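Local coordinates for protein acyl-CoA dehydrogenase (Bacillus anthracis, PDB 3OWA) that probably catalyses the FAD-dependent alpha,beta-dehydrogenation of acyl-CoA thioesters, as in other members of the acyl-CoA dehydrogenase family, at residues E86-I91 against G130-K135; I121-I126 against P140-G145; S16-E21 against I470-A475. All coordinates share one frame; numbering follows the deposited sequence. Where two conformers were deposited one is given.

Interaction 1: residues E86-I91 against G130-K135; sequences EEYGGI and GNEEQK
The phenolic oxygen of Y88 is gripped twice by the first turn of helix 132-144. It donates to E132, with Y88 OH 2.8 Å from E132 OE1, and it weakly accepts from K135, whose NZ stands 3.3 Å from Y88 OH. The hydroxyl reaches OE1 on its syn side, 24° out of the carboxylate plane, while OE2 of the same carboxylate lies at the ring edge, 3.7 Å from Y88 CE1. A bend at chi2 (64°) carries the E132 carboxylate to the phenol, and its plane stands 57° from that of the ring. K135 approaches over one face instead: its CB makes a CH-pi contact 3.9 Å from the ring centroid, and CD and CE run on toward the hydroxyl. E87 CG lies over the opposite face, so the ring is sandwiched. The ammonium of K135 has its stronger partner in the backbone oxygen of K345, and the Y88 side chain also touches K345. N131 caps the helix just ahead of E132: Q134 N bonds to N131 OD1 and N131 N to Q134 OE1, a reciprocal capping box that starts helix 132-144 in the helical N-terminal domain of the acyl-CoA dehydrogenase fold.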
ATOM      1  N   GLU A  86      15.404 -21.462  32.669  1.00 51.35           N
ATOM      2  CA  GLU A  86      15.855 -21.090  34.017  1.00 53.58           C
ATOM      3  C   GLU A  86      17.279 -21.557  34.361  1.00 53.72           C
ATOM      4  O   GLU A  86      18.026 -20.820  34.997  1.00 53.02           O
ATOM      5  CB  GLU A  86      14.854 -21.569  35.086  1.00 54.90           C
ATOM      6  CG  GLU A  86      13.650 -20.621  35.250  1.00 58.86           C
ATOM      7  CD  GLU A  86      12.790 -20.950  36.471  1.00 65.68           C
ATOM      8  OE1 GLU A  86      12.189 -20.022  37.069  1.00 68.00           O
ATOM      9  OE2 GLU A  86      12.719 -22.141  36.833  1.00 69.92           O
ATOM     10  N   GLU A  87      17.671 -22.740  33.895  1.00 54.62           N
ATOM     11  CA  GLU A  87      19.009 -23.254  34.226  1.00 56.36           C
ATOM     12  C   GLU A  87      20.132 -22.496  33.544  1.00 54.86           C
ATOM     13  O   GLU A  87      21.292 -22.662  33.899  1.00 55.30           O
ATOM     14  CB  GLU A  87      19.151 -24.766  33.978  1.00 58.02           C
ATOM     15  CG  GLU A  87      19.122 -25.216  32.519  1.00 62.68           C
ATOM     16  CD  GLU A  87      17.851 -25.991  32.164  1.00 70.09           C
ATOM     17  OE1 GLU A  87      17.328 -25.800  31.035  1.00 73.11           O
ATOM     18  OE2 GLU A  87      17.368 -26.795  33.005  1.00 74.27           O
ATOM     19  N   TYR A  88      19.785 -21.663  32.562  1.00 52.73           N
ATOM     20  CA  TYR A  88      20.772 -20.814  31.919  1.00 50.27           C
ATOM     21  C   TYR A  88      20.542 -19.362  32.253  1.00 49.16           C
ATOM     22  O   TYR A  88      21.043 -18.491  31.582  1.00 48.47           O
ATOM     23  CB  TYR A  88      20.772 -21.040  30.420  1.00 49.67           C
ATOM     24  CG  TYR A  88      21.029 -22.467  30.045  1.00 49.99           C
ATOM     25  CD1 TYR A  88      22.228 -23.106  30.417  1.00 52.43           C
ATOM     26  CD2 TYR A  88      20.085 -23.189  29.323  1.00 51.03           C
ATOM     27  CE1 TYR A  88      22.467 -24.432  30.075  1.00 53.61           C
ATOM     28  CE2 TYR A  88      20.306 -24.515  28.969  1.00 51.99           C
ATOM     29  CZ  TYR A  88      21.498 -25.133  29.349  1.00 55.00           C
ATOM     30  OH  TYR A  88      21.710 -26.443  28.988  1.00 56.87           O
ATOM     31  N   GLY A  89      19.778 -19.106  33.307  1.00 48.93           N
ATOM     32  CA  GLY A  89      19.582 -17.750  33.790  1.00 48.18           C
ATOM     33  C   GLY A  89      18.358 -17.056  33.214  1.00 47.23           C
ATOM     34  O   GLY A  89      18.187 -15.853  33.403  1.00 46.38           O
ATOM     35  N   GLY A  90      17.497 -17.818  32.546  1.00 47.05           N
ATOM     36  CA  GLY A  90      16.289 -17.259  31.952  1.00 46.69           C
ATOM     37  C   GLY A  90      15.120 -17.418  32.884  1.00 47.78           C
ATOM     38  O   GLY A  90      15.277 -17.929  33.991  1.00 49.20           O
ATOM     39  N   ILE A  91      13.947 -16.976  32.467  1.00 47.28           N
ATOM     40  CA  ILE A  91      12.753 -17.226  33.293  1.00 48.68           C
ATOM     41  C   ILE A  91      11.856 -18.306  32.698  1.00 48.18           C
ATOM     42  O   ILE A  91      10.789 -18.606  33.242  1.00 49.65           O
ATOM     43  CB  ILE A  91      11.974 -15.930  33.667  1.00 48.84           C
ATOM     44  CG1 ILE A  91      11.449 -15.222  32.416  1.00 48.86           C
ATOM     45  CG2 ILE A  91      12.866 -14.979  34.543  1.00 48.77           C
ATOM     46  CD1 ILE A  91      10.291 -14.231  32.723  1.00 50.92           C
ATOM     47  N   GLY A 130      23.307 -23.970  20.725  1.00 39.14           N
ATOM     48  CA  GLY A 130      24.565 -23.849  21.484  1.00 39.83           C
ATOM     49  C   GLY A 130      24.884 -25.149  22.227  1.00 41.24           C
ATOM     50  O   GLY A 130      23.966 -25.873  22.628  1.00 40.25           O
ATOM     51  N   ASN A 131      26.174 -25.449  22.413  1.00 41.69           N
ATOM     52  CA  ASN A 131      26.559 -26.558  23.276  1.00 43.18           C
ATOM     53  C   ASN A 131      26.509 -26.061  24.711  1.00 44.53           C
ATOM     54  O   ASN A 131      26.323 -24.858  24.949  1.00 42.67           O
ATOM     55  CB  ASN A 131      27.943 -27.125  22.928  1.00 43.72           C
ATOM     56  CG  ASN A 131      29.065 -26.114  23.102  1.00 42.73           C
ATOM     57  OD1 ASN A 131      29.084 -25.319  24.041  1.00 44.25           O
ATOM     58  ND2 ASN A 131      30.019 -26.161  22.207  1.00 44.28           N
ATOM     59  N   GLU A 132      26.692 -26.986  25.658  1.00 46.45           N
ATOM     60  CA  GLU A 132      26.501 -26.699  27.064  1.00 47.66           C
ATOM     61  C   GLU A 132      27.355 -25.532  27.509  1.00 47.06           C
ATOM     62  O   GLU A 132      26.896 -24.670  28.260  1.00 47.49           O
ATOM     63  CB  GLU A 132      26.841 -27.936  27.911  1.00 50.51           C
ATOM     64  CG  GLU A 132      26.550 -27.785  29.411  1.00 54.23           C
ATOM     65  CD  GLU A 132      25.050 -27.602  29.729  1.00 59.67           C
ATOM     66  OE1 GLU A 132      24.188 -27.807  28.839  1.00 60.07           O
ATOM     67  OE2 GLU A 132      24.742 -27.259  30.890  1.00 62.10           O
ATOM     68  N   GLU A 133      28.600 -25.517  27.052  1.00 46.36           N
ATOM     69  CA  GLU A 133      29.554 -24.490  27.422  1.00 46.64           C
ATOM     70  C   GLU A 133      29.137 -23.105  26.879  1.00 44.28           C
ATOM     71  O   GLU A 133      29.182 -22.106  27.586  1.00 43.47           O
ATOM     72  CB  GLU A 133      30.942 -24.891  26.908  1.00 47.78           C
ATOM     73  CG  GLU A 133      32.037 -23.916  27.233  1.00 55.13           C
ATOM     74  CD  GLU A 133      33.277 -24.112  26.373  1.00 64.04           C
ATOM     75  OE1 GLU A 133      33.137 -24.493  25.183  1.00 67.88           O
ATOM     76  OE2 GLU A 133      34.394 -23.866  26.893  1.00 68.82           O
ATOM     77  N   GLN A 134      28.723 -23.070  25.620  1.00 42.69           N
ATOM     78  CA  GLN A 134      28.222 -21.832  25.001  1.00 41.12           C
ATOM     79  C   GLN A 134      26.973 -21.308  25.721  1.00 40.50           C
ATOM     80  O   GLN A 134      26.884 -20.137  26.014  1.00 38.81           O
ATOM     81  CB  GLN A 134      27.962 -22.066  23.516  1.00 40.08           C
ATOM     82  CG  GLN A 134      29.248 -22.340  22.715  1.00 39.50           C
ATOM     83  CD  GLN A 134      28.948 -22.957  21.379  1.00 39.32           C
ATOM     84  OE1 GLN A 134      27.890 -23.587  21.188  1.00 36.69           O
ATOM     85  NE2 GLN A 134      29.864 -22.779  20.431  1.00 37.01           N
ATOM     86  N   LYS A 135      26.043 -22.187  26.066  1.00 40.93           N
ATOM     87  CA  LYS A 135      24.861 -21.739  26.779  1.00 41.63           C
ATOM     88  C   LYS A 135      25.164 -21.172  28.150  1.00 42.25           C
ATOM     89  O   LYS A 135      24.676 -20.098  28.486  1.00 40.87           O
ATOM     90  CB  LYS A 135      23.806 -22.834  26.860  1.00 42.50           C
ATOM     91  CG  LYS A 135      23.372 -23.315  25.488  1.00 42.23           C
ATOM     92  CD  LYS A 135      22.157 -24.252  25.584  1.00 44.42           C
ATOM     93  CE  LYS A 135      22.589 -25.670  25.900  1.00 46.43           C
ATOM     94  NZ  LYS A 135      21.507 -26.632  25.673  1.00 49.24           N
TER

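Interaction 2: residues I121-I126 against P140-G145; sequences IGSLPI and PLLATG
With their first torsions near -60° (S123 chi1 -72°, I126 chi1 -62°, L142 chi1 -67°), S123 OG, I126 CG1 and L142 CG each lie beside their own backbone N and opposite the carbonyl carbon, which points all three groups into the gap between the turn at 121-126 and the end of helix 132-144. L142 acts as the shared partner. Its CB lies 3.8 Å from S123 OG, and its CD1 branch, equally near that hydroxyl, goes on to meet the end of I126, with L142 CD1 4.0 Å from I126 CD1. The leucine and isoleucine side chains cross at about a right angle, so they touch through these terminal methyls and not along their lengths. No hydrogen bond joins the two segments: the serine hydroxyl meets L142 as a van der Waals neighbour and is satisfied by donating to the backbone oxygen of H118. H118 also ties down the other side of the contact, because its NE2 bonds to L142 O. That carbonyl takes a second bond from G145 N, 3.2 Å from L142 O, as part of the Schellman motif in which G145 closes helix 132-144 with a positive phi. S123 and L142 both touch A149 on strand 149-152, while L124 and P125, which follow S123, pack on I264 of helix 257-293. The contact therefore sits where the helical N-terminal domain of an acyl-CoA dehydrogenase meets the beta-rich middle domain, with a helix of the C-terminal domain packed alongside and the S123 side chain about 13 Å from the bound FAD.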
ATOM      1  N   ILE A 121      16.185 -13.746  16.777  1.00 32.00           N
ATOM      2  CA  ILE A 121      17.236 -14.211  15.883  1.00 33.09           C
ATOM      3  C   ILE A 121      18.633 -14.089  16.542  1.00 32.64           C
ATOM      4  O   ILE A 121      19.518 -14.864  16.229  1.00 33.21           O
ATOM      5  CB  ILE A 121      17.175 -13.478  14.538  1.00 33.32           C
ATOM      6  CG1 ILE A 121      17.264 -11.944  14.734  1.00 34.44           C
ATOM      7  CG2 ILE A 121      15.900 -13.867  13.812  1.00 36.16           C
ATOM      8  CD1 ILE A 121      17.274 -11.129  13.407  1.00 38.36           C
ATOM      9  N   GLY A 122      18.817 -13.144  17.462  1.00 31.21           N
ATOM     10  CA  GLY A 122      20.106 -12.941  18.101  1.00 30.18           C
ATOM     11  C   GLY A 122      20.432 -13.969  19.190  1.00 31.74           C
ATOM     12  O   GLY A 122      21.539 -14.491  19.225  1.00 30.15           O
ATOM     13  N   SER A 123      19.477 -14.261  20.074  1.00 31.79           N
ATOM     14  CA  SER A 123      19.739 -15.122  21.232  1.00 33.34           C
ATOM     15  C   SER A 123      19.413 -16.583  20.959  1.00 34.31           C
ATOM     16  O   SER A 123      20.151 -17.478  21.411  1.00 34.93           O
ATOM     17  CB  SER A 123      18.931 -14.682  22.465  1.00 34.18           C
ATOM     18  OG  SER A 123      19.449 -13.470  23.019  1.00 33.96           O
ATOM     19  N   LEU A 124      18.316 -16.823  20.243  1.00 33.55           N
ATOM     20  CA  LEU A 124      17.816 -18.185  20.015  1.00 34.69           C
ATOM     21  C   LEU A 124      18.798 -19.126  19.305  1.00 34.08           C
ATOM     22  O   LEU A 124      18.749 -20.320  19.537  1.00 35.69           O
ATOM     23  CB  LEU A 124      16.475 -18.188  19.279  1.00 34.50           C
ATOM     24  CG  LEU A 124      15.283 -17.685  20.092  1.00 36.39           C
ATOM     25  CD1 LEU A 124      14.010 -17.733  19.258  1.00 34.80           C
ATOM     26  CD2 LEU A 124      15.112 -18.454  21.418  1.00 38.96           C
ATOM     27  N   PRO A 125      19.684 -18.615  18.444  1.00 33.36           N
ATOM     28  CA  PRO A 125      20.659 -19.597  17.912  1.00 33.54           C
ATOM     29  C   PRO A 125      21.493 -20.281  19.001  1.00 34.26           C
ATOM     30  O   PRO A 125      21.856 -21.437  18.850  1.00 34.74           O
ATOM     31  CB  PRO A 125      21.545 -18.761  17.001  1.00 32.99           C
ATOM     32  CG  PRO A 125      20.589 -17.648  16.534  1.00 30.43           C
ATOM     33  CD  PRO A 125      19.717 -17.340  17.701  1.00 32.38           C
ATOM     34  N   ILE A 126      21.768 -19.574  20.089  1.00 34.06           N
ATOM     35  CA  ILE A 126      22.525 -20.136  21.220  1.00 34.27           C
ATOM     36  C   ILE A 126      21.599 -21.005  22.068  1.00 35.14           C
ATOM     37  O   ILE A 126      21.976 -22.105  22.478  1.00 35.13           O
ATOM     38  CB  ILE A 126      23.230 -19.030  22.062  1.00 33.45           C
ATOM     39  CG1 ILE A 126      24.250 -18.277  21.177  1.00 33.53           C
ATOM     40  CG2 ILE A 126      23.949 -19.646  23.285  1.00 34.37           C
ATOM     41  CD1 ILE A 126      24.908 -17.044  21.852  1.00 34.64           C
ATOM     42  N   PRO A 140      23.053 -16.475  30.423  1.00 43.20           N
ATOM     43  CA  PRO A 140      22.730 -15.723  31.639  1.00 43.63           C
ATOM     44  C   PRO A 140      22.821 -14.224  31.409  1.00 42.66           C
ATOM     45  O   PRO A 140      22.058 -13.468  31.968  1.00 43.26           O
ATOM     46  CB  PRO A 140      23.805 -16.178  32.652  1.00 45.04           C
ATOM     47  CG  PRO A 140      24.155 -17.584  32.215  1.00 45.16           C
ATOM     48  CD  PRO A 140      24.001 -17.579  30.695  1.00 44.29           C
ATOM     49  N   LEU A 141      23.738 -13.813  30.556  1.00 41.62           N
ATOM     50  CA  LEU A 141      23.977 -12.419  30.287  1.00 40.23           C
ATOM     51  C   LEU A 141      22.968 -11.859  29.260  1.00 38.40           C
ATOM     52  O   LEU A 141      22.471 -10.739  29.413  1.00 37.66           O
ATOM     53  CB  LEU A 141      25.391 -12.284  29.759  1.00 41.00           C
ATOM     54  CG  LEU A 141      26.503 -12.787  30.691  1.00 44.99           C
ATOM     55  CD1 LEU A 141      27.707 -13.185  29.830  1.00 45.75           C
ATOM     56  CD2 LEU A 141      26.869 -11.674  31.738  1.00 44.71           C
ATOM     57  N   LEU A 142      22.672 -12.649  28.234  1.00 36.91           N
ATOM     58  CA  LEU A 142      21.702 -12.264  27.223  1.00 37.09           C
ATOM     59  C   LEU A 142      20.301 -12.192  27.837  1.00 37.75           C
ATOM     60  O   LEU A 142      19.516 -11.292  27.519  1.00 36.85           O
ATOM     61  CB  LEU A 142      21.751 -13.227  26.044  1.00 35.97           C
ATOM     62  CG  LEU A 142      23.043 -13.202  25.189  1.00 36.98           C
ATOM     63  CD1 LEU A 142      23.011 -14.338  24.178  1.00 37.09           C
ATOM     64  CD2 LEU A 142      23.226 -11.893  24.430  1.00 32.15           C
ATOM     65  N   ALA A 143      20.013 -13.101  28.766  1.00 39.25           N
ATOM     66  CA  ALA A 143      18.688 -13.164  29.376  1.00 40.09           C
ATOM     67  C   ALA A 143      18.344 -11.913  30.191  1.00 40.69           C
ATOM     68  O   ALA A 143      17.175 -11.555  30.320  1.00 40.88           O
ATOM     69  CB  ALA A 143      18.530 -14.439  30.222  1.00 41.03           C
ATOM     70  N   THR A 144      19.351 -11.228  30.717  1.00 41.05           N
ATOM     71  CA  THR A 144      19.089 -10.025  31.523  1.00 41.82           C
ATOM     72  C   THR A 144      19.357  -8.748  30.743  1.00 41.73           C
ATOM     73  O   THR A 144      19.077  -7.628  31.219  1.00 41.64           O
ATOM     74  CB  THR A 144      19.975  -9.975  32.776  1.00 43.10           C
ATOM     75  OG1 THR A 144      21.342  -9.989  32.371  1.00 42.01           O
ATOM     76  CG2 THR A 144      19.692 -11.171  33.704  1.00 43.33           C
ATOM     77  N   GLY A 145      19.933  -8.902  29.555  1.00 40.66           N
ATOM     78  CA  GLY A 145      20.272  -7.731  28.763  1.00 40.09           C
ATOM     79  C   GLY A 145      21.623  -7.167  29.149  1.00 41.06           C
ATOM     80  O   GLY A 145      22.046  -6.159  28.598  1.00 40.97           O
TER

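Interaction 3: residues S16-E21 against I470-A475; sequences SFLVDE and IGLMVA
L472 projects from helix 458-482 into the turn made by L18 and V19, and its two branches divide the work. L472 was deposited in two conformers, and the account here holds for one of them. Its chi1 (-79°) sets CG beside the backbone N, and chi2, at 148°, is well short of a fully staggered value. In this rotation CD1 comes up to the backbone of the turn, 3.4 Å from L18 O, and CD2 is set against V19, 3.8 Å from V19 CG2. The valine and leucine side chains cross at about a right angle; V19 CG2 also stands 4.0 Å from L472 CD1, so this one methyl faces both ends of the leucine fork. L18 is extended at its first torsion, with CG anti to the backbone N (chi1 176°), and this brings its branch point toward the helix, where L18 CG is 4.2 Å from L472 CG. G471, with no side chain, lies beside L18.

The contact fastens an irregular segment near the N-terminus onto the second of the two C-terminal helical regions, where L18 reaches L503 of helix 490-520 and the ring of its neighbour F17 meets that of Y504. On the far side of helix 458-482, I470 and V474 turn to helix 526-554. The turn is shaped by S16 O, which accepts from V19 N and D20 N, each 2.9 Å from S16 O. K436 bonds to V19 O and K468 to D20 O. The carbonyl oxygen of L18, by contrast, is buried under the leucine methyl and has no hydrogen-bond partner in the model.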
ATOM      1  N   SER A  16      -1.501 -30.115   7.815  1.00 54.33           N
ATOM      2  CA  SER A  16      -2.634 -31.037   7.755  1.00 55.02           C
ATOM      3  C   SER A  16      -3.982 -30.322   7.662  1.00 54.70           C
ATOM      4  O   SER A  16      -4.964 -30.912   7.187  1.00 54.99           O
ATOM      5  CB  SER A  16      -2.605 -32.074   8.892  1.00 55.98           C
ATOM      6  OG  SER A  16      -2.786 -31.497  10.178  1.00 55.48           O
ATOM      7  N   PHE A  17      -4.030 -29.055   8.083  1.00 53.05           N
ATOM      8  CA  PHE A  17      -5.251 -28.258   7.931  1.00 52.44           C
ATOM      9  C   PHE A  17      -5.778 -28.287   6.485  1.00 52.96           C
ATOM     10  O   PHE A  17      -6.960 -28.092   6.254  1.00 53.57           O
ATOM     11  CB  PHE A  17      -5.032 -26.803   8.373  1.00 51.05           C
ATOM     12  CG  PHE A  17      -4.080 -26.024   7.491  1.00 47.96           C
ATOM     13  CD1 PHE A  17      -4.537 -25.363   6.354  1.00 46.81           C
ATOM     14  CD2 PHE A  17      -2.719 -25.950   7.803  1.00 45.63           C
ATOM     15  CE1 PHE A  17      -3.650 -24.648   5.535  1.00 44.21           C
ATOM     16  CE2 PHE A  17      -1.834 -25.227   6.997  1.00 44.88           C
ATOM     17  CZ  PHE A  17      -2.305 -24.585   5.857  1.00 42.48           C
ATOM     18  N   LEU A  18      -4.901 -28.522   5.523  1.00 53.28           N
ATOM     19  CA  LEU A  18      -5.280 -28.498   4.129  1.00 54.38           C
ATOM     20  C   LEU A  18      -6.127 -29.712   3.707  1.00 56.71           C
ATOM     21  O   LEU A  18      -6.835 -29.670   2.691  1.00 56.64           O
ATOM     22  CB  LEU A  18      -4.028 -28.420   3.255  1.00 53.69           C
ATOM     23  CG  LEU A  18      -4.263 -28.489   1.739  1.00 54.99           C
ATOM     24  CD1 LEU A  18      -5.242 -27.414   1.271  1.00 52.25           C
ATOM     25  CD2 LEU A  18      -2.946 -28.420   0.947  1.00 54.31           C
ATOM     26  N   VAL A  19      -6.062 -30.772   4.504  1.00 58.93           N
ATOM     27  CA  VAL A  19      -6.515 -32.104   4.092  1.00 61.58           C
ATOM     28  C   VAL A  19      -7.409 -32.782   5.147  1.00 62.88           C
ATOM     29  O   VAL A  19      -8.114 -33.747   4.848  1.00 65.01           O
ATOM     30  CB  VAL A  19      -5.265 -32.968   3.744  1.00 62.15           C
ATOM     31  CG1 VAL A  19      -5.487 -34.412   3.998  1.00 64.98           C
ATOM     32  CG2 VAL A  19      -4.843 -32.748   2.311  1.00 63.09           C
ATOM     33  N   ASP A  20      -7.393 -32.276   6.374  1.00 62.84           N
ATOM     34  CA  ASP A  20      -8.137 -32.895   7.467  1.00 64.30           C
ATOM     35  C   ASP A  20      -9.124 -31.905   8.038  1.00 63.84           C
ATOM     36  O   ASP A  20      -8.926 -30.691   7.951  1.00 62.98           O
ATOM     37  CB  ASP A  20      -7.190 -33.378   8.573  1.00 64.87           C
ATOM     38  CG  ASP A  20      -6.334 -34.571   8.142  1.00 68.32           C
ATOM     39  OD1 ASP A  20      -6.789 -35.371   7.291  1.00 72.74           O
ATOM     40  OD2 ASP A  20      -5.205 -34.724   8.664  1.00 71.21           O
ATOM     41  N   GLU A  21     -10.182 -32.429   8.636  1.00 64.34           N
ATOM     42  CA  GLU A  21     -11.252 -31.607   9.166  1.00 64.37           C
ATOM     43  C   GLU A  21     -10.879 -31.208  10.599  1.00 62.88           C
ATOM     44  O   GLU A  21     -11.283 -31.876  11.553  1.00 64.64           O
ATOM     45  CB  GLU A  21     -12.567 -32.412   9.125  1.00 66.17           C
ATOM     46  CG  GLU A  21     -13.800 -31.633   8.699  1.00 70.01           C
ATOM     47  CD  GLU A  21     -14.568 -31.048   9.878  1.00 75.04           C
ATOM     48  OE1 GLU A  21     -13.948 -30.373  10.738  1.00 76.63           O
ATOM     49  OE2 GLU A  21     -15.801 -31.258   9.944  1.00 77.79           O
ATOM     50  N   ILE A 470     -10.615 -26.873  -3.414  1.00 50.63           N
ATOM     51  CA  ILE A 470     -10.149 -26.028  -4.513  1.00 49.70           C
ATOM     52  C   ILE A 470      -8.612 -25.945  -4.514  1.00 49.45           C
ATOM     53  O   ILE A 470      -7.988 -26.103  -5.561  1.00 49.90           O
ATOM     54  CB  ILE A 470     -10.802 -24.608  -4.478  1.00 49.30           C
ATOM     55  CG1 ILE A 470     -12.306 -24.679  -4.766  1.00 48.60           C
ATOM     56  CG2 ILE A 470     -10.158 -23.665  -5.497  1.00 48.30           C
ATOM     57  CD1 ILE A 470     -13.087 -23.462  -4.236  1.00 46.11           C
ATOM     58  N   GLY A 471      -8.010 -25.715  -3.346  1.00 48.95           N
ATOM     59  CA  GLY A 471      -6.553 -25.673  -3.223  1.00 48.85           C
ATOM     60  C   GLY A 471      -5.907 -26.979  -3.675  1.00 50.21           C
ATOM     61  O   GLY A 471      -4.954 -26.985  -4.462  1.00 50.29           O
ATOM     62  N   LEU A 472      -6.437 -28.089  -3.174  0.51 51.05           N
ATOM     63  CA  LEU A 472      -5.959 -29.412  -3.554  0.51 52.28           C
ATOM     64  C   LEU A 472      -6.092 -29.652  -5.052  0.51 52.96           C
ATOM     65  O   LEU A 472      -5.146 -30.114  -5.691  0.51 53.37           O
ATOM     66  CB  LEU A 472      -6.697 -30.492  -2.757  0.51 53.14           C
ATOM     67  CG  LEU A 472      -6.191 -30.681  -1.334  0.51 52.26           C
ATOM     68  CD1 LEU A 472      -7.300 -31.100  -0.389  0.51 52.96           C
ATOM     69  CD2 LEU A 472      -5.061 -31.696  -1.336  0.51 54.76           C
HETATM   70  N   MSE A 473      -7.255 -29.307  -5.606  1.00 53.48           N
HETATM   71  CA  MSE A 473      -7.537 -29.514  -7.042  1.00 55.02           C
HETATM   72  C   MSE A 473      -6.532 -28.780  -7.911  1.00 54.28           C
HETATM   73  O   MSE A 473      -5.947 -29.344  -8.833  1.00 55.11           O
HETATM   74  CB  MSE A 473      -8.948 -29.045  -7.406  1.00 55.58           C
HETATM   75  CG  MSE A 473      -9.391 -29.454  -8.806  1.00 58.94           C
HETATM   76 SE   MSE A 473     -10.836 -28.393  -9.603  0.47 64.70          SE
HETATM   77  CE  MSE A 473     -11.778 -27.886  -7.999  1.00 63.24           C
ATOM     78  N   VAL A 474      -6.338 -27.510  -7.585  1.00 53.30           N
ATOM     79  CA  VAL A 474      -5.508 -26.618  -8.363  1.00 51.73           C
ATOM     80  C   VAL A 474      -4.041 -27.007  -8.209  1.00 51.41           C
ATOM     81  O   VAL A 474      -3.307 -27.089  -9.185  1.00 51.23           O
ATOM     82  CB  VAL A 474      -5.777 -25.170  -7.908  1.00 51.32           C
ATOM     83  CG1 VAL A 474      -4.619 -24.246  -8.242  1.00 49.45           C
ATOM     84  CG2 VAL A 474      -7.114 -24.679  -8.480  1.00 51.05           C
ATOM     85  N   ALA A 475      -3.619 -27.246  -6.976  1.00 50.99           N
ATOM     86  CA  ALA A 475      -2.244 -27.665  -6.718  1.00 51.56           C
ATOM     87  C   ALA A 475      -1.962 -29.020  -7.397  1.00 53.23           C
ATOM     88  O   ALA A 475      -0.920 -29.215  -8.013  1.00 53.73           O
ATOM     89  CB  ALA A 475      -1.974 -27.724  -5.224  1.00 50.57           C
TER

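In the fold
Interactions 1 and 2 are neighbours in the N-terminal domain, their centres 9 Å apart, and together hold the two ends of helix 132-144: interaction 1 takes its start, interaction 2 its end. Along the chain their segments alternate (86-91, 121-126, 130-135, 140-145), so the two interlock, and they touch where Y88 O and K135 O pack on P140 CD and where G89 O meets A143 CB. Interaction 3 lies far away, its centre 41 Å from interaction 1 and 39 Å from interaction 2, across the chain's centre from the latter. It joins residues 16-21 to helix 458-482, spanning both other contacts in sequence and bringing the chain's beginning onto the C-terminal helices.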